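Long-range contacts in glycosyl hydrolases family 2, sugar binding domain protein (Bacteroides uniformis str. 3978 T3 ii, PDB 6D1P), which probably hydrolyses O-glycosidic bonds as a beta-glucuronidase of glycosyl hydrolase family 2 from a human gut bacterium: residues Leu22-Arg30 / Asp295-Phe303; Lys239-Pro248 / Ala282-Asp292. All coordinates share one frame; numbering follows the deposited sequence.

Interaction 1 (Leu22-Arg30 / Asp295-Phe303); sequences LIPTDRKQR and DTLRTTQHF
Asp26 grips the edge strand 295-303 through both carboxylate oxygens and its own backbone. OD1 accepts the backbone N-H of Thr300 (Thr300 N to Asp26 OD1 2.9 Å), while OD2 takes the hydroxyl of the same residue (Thr300 OG1 to Asp26 OD2 2.6 Å). Each oxygen uses its syn lone pair, so the carboxylate receives both donors and is fixed in rotation; aspartate suits the place because its short chain keeps the two oxygens close to the strand. Asp26 N completes the grip by donating to Arg298 O at 3.0 Å. This polar side is the more exposed one, and the guanidinium of Arg298 turns to Glu289 instead.

The tighter side holds Pro24, Thr25 and Thr299. Thr299 OG1 lies 3.4 Å from Pro24 CB and, in the plane of the Gln301 amide, accepts from its NE2. With its hydroxyl anti to the backbone N (chi1 166°), Thr25 accepts Arg27 N in an ST turn and meets a water that also receives Arg298 N; its CB rests on Leu297 CD1 at 3.8 Å. Replacing Thr299 by alanine would probably leave the Gln301 amide without this acceptor and Pro24 with a gap beside its ring. By side-chain bonds and a single backbone-to-backbone bond, the N-terminal loop leading into another sheet docks on the outermost strand of the four-stranded sheet of the immunoglobulin-like family 2 domain.

Interaction 2 (Lys239-Pro248 / Ala282-Asp292); sequences KEFSLRVFSP and ALYTCVAELID
Two neighbouring antiparallel strands, 240-246 and 284-292, form the middle of a four-stranded sheet in the immunoglobulin-like beta-sandwich domain of glycosyl hydrolase family 2. Their axes run 4.7 Å apart at 165°. Three hydrogen-bonded pairs, Ser242 with Glu289, Arg244 with Val287 and Phe246 with Thr285, join the backbones. Between them lie the non-hydrogen-bonded pairs Leu243-Ala288 and Val245-Cys286.

These four residues are apolar, as an inward face requires, and share one face of the sheet, where Ala288 and Cys286 pack against strand 203-213; Leu243 CD1 lies 3.9 Å from Ala288 CB, whose small methyl leaves room for the leucine branch. On the other face, partly exposed, polar and apolar groups mix. The edge of the Phe246 ring meets a valine branch, Phe246 CE2 to Val287 CG2 at 3.5 Å. Arg244 NH2 and Glu289 OE1 form a long salt bridge of 3.6 Å, their planes 59° apart; Glu289 is held chiefly by Arg298 of the next strand, and Ser242 OG lies over the Arg244 guanidinium.

At one end Lys239 leaves its backbone with CG anti to N and bends at chi2 and chi3, carrying NZ across to a lone pair of Ile291 O. Lys239 NZ also bridges to Asp292 OD1 from above the carboxylate plane, at a modelled 2.5 Å so short that its exact length is doubtful. A lysine is long enough to serve both acceptors. At the other end the rigid ring of Pro248 points the C-H of CD, slightly polarised by its nitrogen, at the Tyr284 face, with CD 3.5 Å from the ring centroid and 4° off the normal.

Overall arrangement
Interactions 1 and 2 meet on one four-stranded sheet, their centres about 11 Å apart. Strand 284-292 of interaction 2 is the inner neighbour of strand 295-303, whose other flank receives the N-terminal segment 22-30 in interaction 1; the two strands follow each other in the chain and share backbone bonds such as Leu297 with Leu290. Interaction 2 is therefore regular sheet pairing within one domain, burying 852 Å² with apolar residues on its inner face. Interaction 1, at 307 Å², joins distant parts of the sequence at the sheet's margin and relies more on a carboxylate, hydroxyls and a water. Both are only partly buried, and Glu289 connects them through Arg298.

Interaction 1 (Leu22-Arg30 / Asp295-Phe303)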
# COMPACT_ATOMS: atom_id res chain seq x y z
N LEU A 22 -17.03 6.59 -27.60
CA LEU A 22 -18.36 6.72 -26.97
C LEU A 22 -19.50 6.66 -28.00
O LEU A 22 -19.66 7.54 -28.84
CB LEU A 22 -18.45 8.03 -26.17
N ILE A 23 -20.30 5.59 -27.92
CA ILE A 23 -21.31 5.30 -28.95
C ILE A 23 -22.54 6.16 -28.70
O ILE A 23 -23.02 6.22 -27.56
CB ILE A 23 -21.67 3.82 -28.94
CG1 ILE A 23 -20.41 2.96 -28.82
CG2 ILE A 23 -22.33 3.46 -30.23
CD1 ILE A 23 -20.23 2.31 -27.43
N PRO A 24 -23.10 6.80 -29.73
CA PRO A 24 -24.37 7.50 -29.55
C PRO A 24 -25.56 6.55 -29.57
O PRO A 24 -25.99 6.09 -30.64
CB PRO A 24 -24.41 8.46 -30.75
CG PRO A 24 -23.05 8.36 -31.40
CD PRO A 24 -22.52 7.02 -31.06
N THR A 25 -26.08 6.23 -28.39
CA THR A 25 -27.39 5.60 -28.28
C THR A 25 -27.99 5.98 -26.94
O THR A 25 -27.28 6.09 -25.93
CB THR A 25 -27.35 4.07 -28.40
OG1 THR A 25 -28.60 3.54 -27.94
CG2 THR A 25 -26.22 3.49 -27.54
N ASP A 26 -29.30 6.19 -26.93
CA ASP A 26 -29.99 6.51 -25.69
C ASP A 26 -30.18 5.29 -24.80
O ASP A 26 -30.76 5.42 -23.72
CB ASP A 26 -31.35 7.15 -26.01
CG ASP A 26 -31.21 8.45 -26.78
OD1 ASP A 26 -30.05 8.81 -27.10
OD2 ASP A 26 -32.24 9.10 -27.08
N ARG A 27 -29.68 4.14 -25.22
CA ARG A 27 -29.91 2.87 -24.53
C ARG A 27 -28.56 2.30 -24.04
O ARG A 27 -27.82 1.66 -24.79
CB ARG A 27 -30.68 1.90 -25.50
CG ARG A 27 -31.10 0.54 -24.93
CD ARG A 27 -30.12 -0.55 -25.40
NE ARG A 27 -30.67 -1.91 -25.31
CZ ARG A 27 -30.93 -2.55 -24.17
NH1 ARG A 27 -30.72 -1.97 -22.99
NH2 ARG A 27 -31.41 -3.79 -24.21
N LYS A 28 -28.23 2.54 -22.76
CA LYS A 28 -27.01 1.99 -22.17
C LYS A 28 -27.21 1.71 -20.69
O LYS A 28 -28.05 2.34 -20.04
CB LYS A 28 -25.83 2.96 -22.38
CG LYS A 28 -26.22 4.42 -22.47
CD LYS A 28 -25.05 5.27 -22.93
CE LYS A 28 -24.58 4.91 -24.32
NZ LYS A 28 -23.50 5.83 -24.81
N GLN A 29 -26.43 0.75 -20.15
CA GLN A 29 -26.55 0.31 -18.76
C GLN A 29 -25.26 0.60 -17.99
O GLN A 29 -24.17 0.20 -18.42
CB GLN A 29 -26.91 -1.18 -18.67
CG GLN A 29 -27.01 -1.68 -17.22
CD GLN A 29 -27.19 -3.19 -17.11
OE1 GLN A 29 -27.67 -3.83 -18.06
NE2 GLN A 29 -26.78 -3.78 -15.98
N ARG A 30 -25.39 1.31 -16.87
CA ARG A 30 -24.29 1.53 -15.95
C ARG A 30 -24.05 0.25 -15.14
O ARG A 30 -24.97 -0.27 -14.49
CB ARG A 30 -24.60 2.68 -15.00
CG ARG A 30 -24.59 4.02 -15.64
CD ARG A 30 -24.92 5.07 -14.64
NE ARG A 30 -24.83 6.39 -15.23
CZ ARG A 30 -25.26 7.51 -14.64
NH1 ARG A 30 -25.81 7.46 -13.43
NH2 ARG A 30 -25.13 8.67 -15.27
N ASP A 295 -36.16 -2.97 -34.83
CA ASP A 295 -35.64 -2.24 -33.68
C ASP A 295 -35.21 -0.85 -34.10
O ASP A 295 -34.71 -0.63 -35.20
CB ASP A 295 -34.46 -3.01 -33.07
CG ASP A 295 -34.84 -4.42 -32.68
OD1 ASP A 295 -35.88 -4.57 -32.01
OD2 ASP A 295 -34.11 -5.37 -33.07
N THR A 296 -35.39 0.10 -33.20
CA THR A 296 -35.11 1.50 -33.48
C THR A 296 -33.90 1.96 -32.67
O THR A 296 -33.98 2.12 -31.44
CB THR A 296 -36.33 2.36 -33.16
OG1 THR A 296 -37.41 1.93 -33.99
CG2 THR A 296 -36.04 3.82 -33.43
N LEU A 297 -32.78 2.19 -33.36
CA LEU A 297 -31.64 2.87 -32.76
C LEU A 297 -31.90 4.36 -32.76
O LEU A 297 -32.13 4.97 -33.81
CB LEU A 297 -30.36 2.54 -33.53
CG LEU A 297 -29.08 3.22 -33.02
CD1 LEU A 297 -28.66 2.66 -31.66
CD2 LEU A 297 -27.95 3.08 -34.03
N ARG A 298 -31.91 4.96 -31.57
CA ARG A 298 -32.11 6.39 -31.43
C ARG A 298 -30.94 6.99 -30.67
O ARG A 298 -30.38 6.36 -29.76
CB ARG A 298 -33.40 6.71 -30.68
CG ARG A 298 -33.69 8.20 -30.57
CD ARG A 298 -34.91 8.48 -29.70
NE ARG A 298 -35.75 7.29 -29.58
CZ ARG A 298 -36.68 6.94 -30.46
NH1 ARG A 298 -36.90 7.69 -31.54
NH2 ARG A 298 -37.38 5.83 -30.26
N THR A 299 -30.58 8.21 -31.04
CA THR A 299 -29.67 9.01 -30.24
C THR A 299 -30.17 10.44 -30.21
O THR A 299 -30.55 11.00 -31.24
CB THR A 299 -28.23 8.95 -30.78
OG1 THR A 299 -27.40 9.80 -29.99
CG2 THR A 299 -28.18 9.40 -32.23
N THR A 300 -30.19 11.01 -29.02
CA THR A 300 -30.66 12.36 -28.79
C THR A 300 -29.48 13.24 -28.40
O THR A 300 -28.67 12.86 -27.55
CB THR A 300 -31.72 12.37 -27.69
OG1 THR A 300 -32.76 11.45 -28.04
CG2 THR A 300 -32.29 13.75 -27.51
N GLN A 301 -29.40 14.42 -29.01
CA GLN A 301 -28.28 15.33 -28.80
C GLN A 301 -28.81 16.73 -28.51
O GLN A 301 -29.70 17.21 -29.22
CB GLN A 301 -27.39 15.37 -30.04
CG GLN A 301 -26.86 14.04 -30.45
CD GLN A 301 -25.64 13.66 -29.67
OE1 GLN A 301 -24.81 14.52 -29.34
NE2 GLN A 301 -25.52 12.37 -29.34
N HIS A 302 -28.26 17.38 -27.49
CA HIS A 302 -28.55 18.78 -27.27
C HIS A 302 -27.51 19.66 -27.95
O HIS A 302 -26.39 19.23 -28.23
CB HIS A 302 -28.61 19.11 -25.78
CG HIS A 302 -29.64 18.33 -25.04
ND1 HIS A 302 -29.48 17.00 -24.71
CD2 HIS A 302 -30.86 18.69 -24.57
CE1 HIS A 302 -30.55 16.58 -24.06
NE2 HIS A 302 -31.41 17.59 -23.96
N PHE A 303 -27.90 20.90 -28.22
CA PHE A 303 -26.98 21.91 -28.72
C PHE A 303 -27.61 23.27 -28.46
O PHE A 303 -28.70 23.38 -27.88
CB PHE A 303 -26.68 21.69 -30.21
CG PHE A 303 -27.89 21.70 -31.09
CD1 PHE A 303 -28.63 20.54 -31.28
CD2 PHE A 303 -28.29 22.87 -31.71
CE1 PHE A 303 -29.74 20.54 -32.09
CE2 PHE A 303 -29.41 22.88 -32.54
CZ PHE A 303 -30.14 21.71 -32.72
O HOH W 1 -31.14 3.38 -29.10

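Interaction 2 (Lys239-Pro248 / Ala282-Asp292)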
# COMPACT_ATOMS: atom_id res chain seq x y z
N LYS A 239 -32.11 1.79 -48.34
CA LYS A 239 -32.24 2.05 -46.91
C LYS A 239 -32.07 3.53 -46.59
O LYS A 239 -31.30 4.24 -47.25
CB LYS A 239 -31.21 1.22 -46.12
CG LYS A 239 -31.15 1.52 -44.62
CD LYS A 239 -32.22 0.78 -43.81
CE LYS A 239 -31.59 -0.25 -42.86
NZ LYS A 239 -32.58 -1.20 -42.28
N GLU A 240 -32.79 4.02 -45.57
CA GLU A 240 -32.70 5.41 -45.15
C GLU A 240 -32.81 5.49 -43.63
O GLU A 240 -32.86 4.47 -42.93
CB GLU A 240 -33.78 6.25 -45.85
CG GLU A 240 -35.09 5.53 -46.03
CD GLU A 240 -36.22 6.48 -46.41
OE1 GLU A 240 -35.92 7.56 -46.97
OE2 GLU A 240 -37.39 6.14 -46.13
N PHE A 241 -32.82 6.73 -43.12
CA PHE A 241 -32.78 7.03 -41.70
C PHE A 241 -33.34 8.43 -41.49
O PHE A 241 -33.35 9.25 -42.42
CB PHE A 241 -31.36 6.93 -41.13
CG PHE A 241 -30.50 8.16 -41.37
CD1 PHE A 241 -30.54 9.25 -40.50
CD2 PHE A 241 -29.63 8.22 -42.46
CE1 PHE A 241 -29.76 10.37 -40.73
CE2 PHE A 241 -28.85 9.34 -42.69
CZ PHE A 241 -28.91 10.41 -41.82
N SER A 242 -33.76 8.72 -40.26
CA SER A 242 -34.47 9.95 -39.97
C SER A 242 -33.66 10.89 -39.09
O SER A 242 -32.73 10.48 -38.39
CB SER A 242 -35.81 9.67 -39.29
OG SER A 242 -36.48 10.89 -39.06
N LEU A 243 -34.07 12.16 -39.10
CA LEU A 243 -33.35 13.24 -38.42
C LEU A 243 -34.35 14.34 -38.09
O LEU A 243 -34.90 14.96 -39.01
CB LEU A 243 -32.24 13.77 -39.31
CG LEU A 243 -31.10 14.51 -38.64
CD1 LEU A 243 -30.21 13.50 -37.96
CD2 LEU A 243 -30.33 15.31 -39.65
N ARG A 244 -34.59 14.60 -36.80
CA ARG A 244 -35.54 15.63 -36.39
C ARG A 244 -34.90 16.58 -35.38
O ARG A 244 -34.14 16.16 -34.51
CB ARG A 244 -36.79 15.01 -35.77
CG ARG A 244 -37.58 14.13 -36.70
CD ARG A 244 -38.85 13.61 -36.02
NE ARG A 244 -38.90 12.15 -36.04
CZ ARG A 244 -39.39 11.43 -37.04
NH1 ARG A 244 -39.88 12.04 -38.11
NH2 ARG A 244 -39.39 10.09 -36.98
N VAL A 245 -35.22 17.87 -35.50
CA VAL A 245 -34.69 18.90 -34.62
C VAL A 245 -35.85 19.53 -33.85
O VAL A 245 -36.75 20.11 -34.46
CB VAL A 245 -33.93 19.98 -35.40
CG1 VAL A 245 -33.59 21.13 -34.47
CG2 VAL A 245 -32.66 19.40 -35.98
N PHE A 246 -35.79 19.45 -32.52
CA PHE A 246 -36.85 19.95 -31.65
C PHE A 246 -36.41 21.22 -30.93
O PHE A 246 -35.26 21.35 -30.52
CB PHE A 246 -37.24 18.90 -30.62
CG PHE A 246 -37.74 17.62 -31.22
CD1 PHE A 246 -39.09 17.47 -31.51
CD2 PHE A 246 -36.87 16.58 -31.50
CE1 PHE A 246 -39.56 16.29 -32.07
CE2 PHE A 246 -37.33 15.41 -32.06
CZ PHE A 246 -38.68 15.25 -32.34
N SER A 247 -37.36 22.15 -30.77
CA SER A 247 -37.11 23.41 -30.09
C SER A 247 -36.88 23.18 -28.61
O SER A 247 -37.12 22.08 -28.09
CB SER A 247 -38.29 24.36 -30.29
OG SER A 247 -39.36 23.99 -29.44
N PRO A 248 -36.40 24.20 -27.87
CA PRO A 248 -36.30 24.07 -26.41
C PRO A 248 -37.64 23.87 -25.72
O PRO A 248 -37.70 23.77 -24.49
CB PRO A 248 -35.64 25.39 -25.97
CG PRO A 248 -35.53 26.23 -27.20
CD PRO A 248 -35.62 25.33 -28.38
N ALA A 282 -31.16 28.13 -23.10
CA ALA A 282 -32.04 27.46 -24.03
C ALA A 282 -31.27 26.43 -24.85
O ALA A 282 -30.29 26.76 -25.53
CB ALA A 282 -32.71 28.48 -24.96
N LEU A 283 -31.73 25.18 -24.80
CA LEU A 283 -31.10 24.08 -25.50
C LEU A 283 -32.07 23.52 -26.53
O LEU A 283 -33.23 23.26 -26.21
CB LEU A 283 -30.69 22.98 -24.53
CG LEU A 283 -29.50 23.24 -23.61
CD1 LEU A 283 -29.38 22.11 -22.55
CD2 LEU A 283 -28.25 23.33 -24.44
N TYR A 284 -31.58 23.35 -27.76
CA TYR A 284 -32.28 22.61 -28.79
C TYR A 284 -31.90 21.15 -28.72
O TYR A 284 -30.91 20.77 -28.08
CB TYR A 284 -31.94 23.16 -30.18
CG TYR A 284 -32.61 24.47 -30.53
CD1 TYR A 284 -32.26 25.65 -29.89
CD2 TYR A 284 -33.58 24.53 -31.53
CE1 TYR A 284 -32.85 26.84 -30.21
CE2 TYR A 284 -34.19 25.74 -31.87
CZ TYR A 284 -33.82 26.89 -31.20
OH TYR A 284 -34.41 28.10 -31.51
N THR A 285 -32.68 20.31 -29.40
CA THR A 285 -32.45 18.88 -29.42
C THR A 285 -32.42 18.39 -30.86
O THR A 285 -33.19 18.86 -31.70
CB THR A 285 -33.51 18.12 -28.62
OG1 THR A 285 -33.14 18.14 -27.23
CG2 THR A 285 -33.62 16.67 -29.07
N CYS A 286 -31.52 17.45 -31.14
CA CYS A 286 -31.47 16.75 -32.41
C CYS A 286 -31.59 15.26 -32.14
O CYS A 286 -30.83 14.71 -31.34
CB CYS A 286 -30.17 17.07 -33.15
SG CYS A 286 -29.89 16.07 -34.62
N VAL A 287 -32.56 14.62 -32.79
CA VAL A 287 -32.80 13.19 -32.62
C VAL A 287 -32.53 12.50 -33.95
O VAL A 287 -33.18 12.81 -34.96
CB VAL A 287 -34.23 12.89 -32.13
CG1 VAL A 287 -34.40 11.40 -31.92
CG2 VAL A 287 -34.55 13.65 -30.86
N ALA A 288 -31.56 11.60 -33.95
CA ALA A 288 -31.30 10.73 -35.08
C ALA A 288 -31.89 9.36 -34.78
O ALA A 288 -31.94 8.91 -33.63
CB ALA A 288 -29.81 10.60 -35.37
N GLU A 289 -32.32 8.68 -35.84
CA GLU A 289 -33.12 7.48 -35.65
C GLU A 289 -32.88 6.55 -36.82
O GLU A 289 -33.01 6.96 -37.98
CB GLU A 289 -34.60 7.85 -35.55
CG GLU A 289 -35.34 7.04 -34.53
CD GLU A 289 -36.83 7.22 -34.67
OE1 GLU A 289 -37.30 8.37 -34.54
OE2 GLU A 289 -37.52 6.20 -34.93
N LEU A 290 -32.54 5.31 -36.52
CA LEU A 290 -32.26 4.32 -37.54
C LEU A 290 -32.97 3.04 -37.16
O LEU A 290 -33.00 2.67 -35.98
CB LEU A 290 -30.76 4.09 -37.70
CG LEU A 290 -30.38 3.00 -38.70
CD1 LEU A 290 -30.76 3.45 -40.11
CD2 LEU A 290 -28.90 2.68 -38.62
N ILE A 291 -33.53 2.35 -38.15
CA ILE A 291 -34.32 1.15 -37.94
C ILE A 291 -33.71 0.00 -38.73
O ILE A 291 -33.31 0.18 -39.89
CB ILE A 291 -35.79 1.36 -38.34
CG1 ILE A 291 -36.36 2.57 -37.61
CG2 ILE A 291 -36.61 0.11 -38.03
CD1 ILE A 291 -37.56 3.18 -38.27
N ASP A 292 -33.62 -1.17 -38.10
CA ASP A 292 -33.36 -2.41 -38.81
C ASP A 292 -33.97 -3.54 -37.99
O ASP A 292 -33.97 -3.49 -36.76
CB ASP A 292 -31.87 -2.65 -39.03
CG ASP A 292 -31.61 -3.62 -40.17
OD1 ASP A 292 -32.24 -3.45 -41.24
OD2 ASP A 292 -30.77 -4.53 -40.00
O HOH W 2 -34.35 3.61 -40.81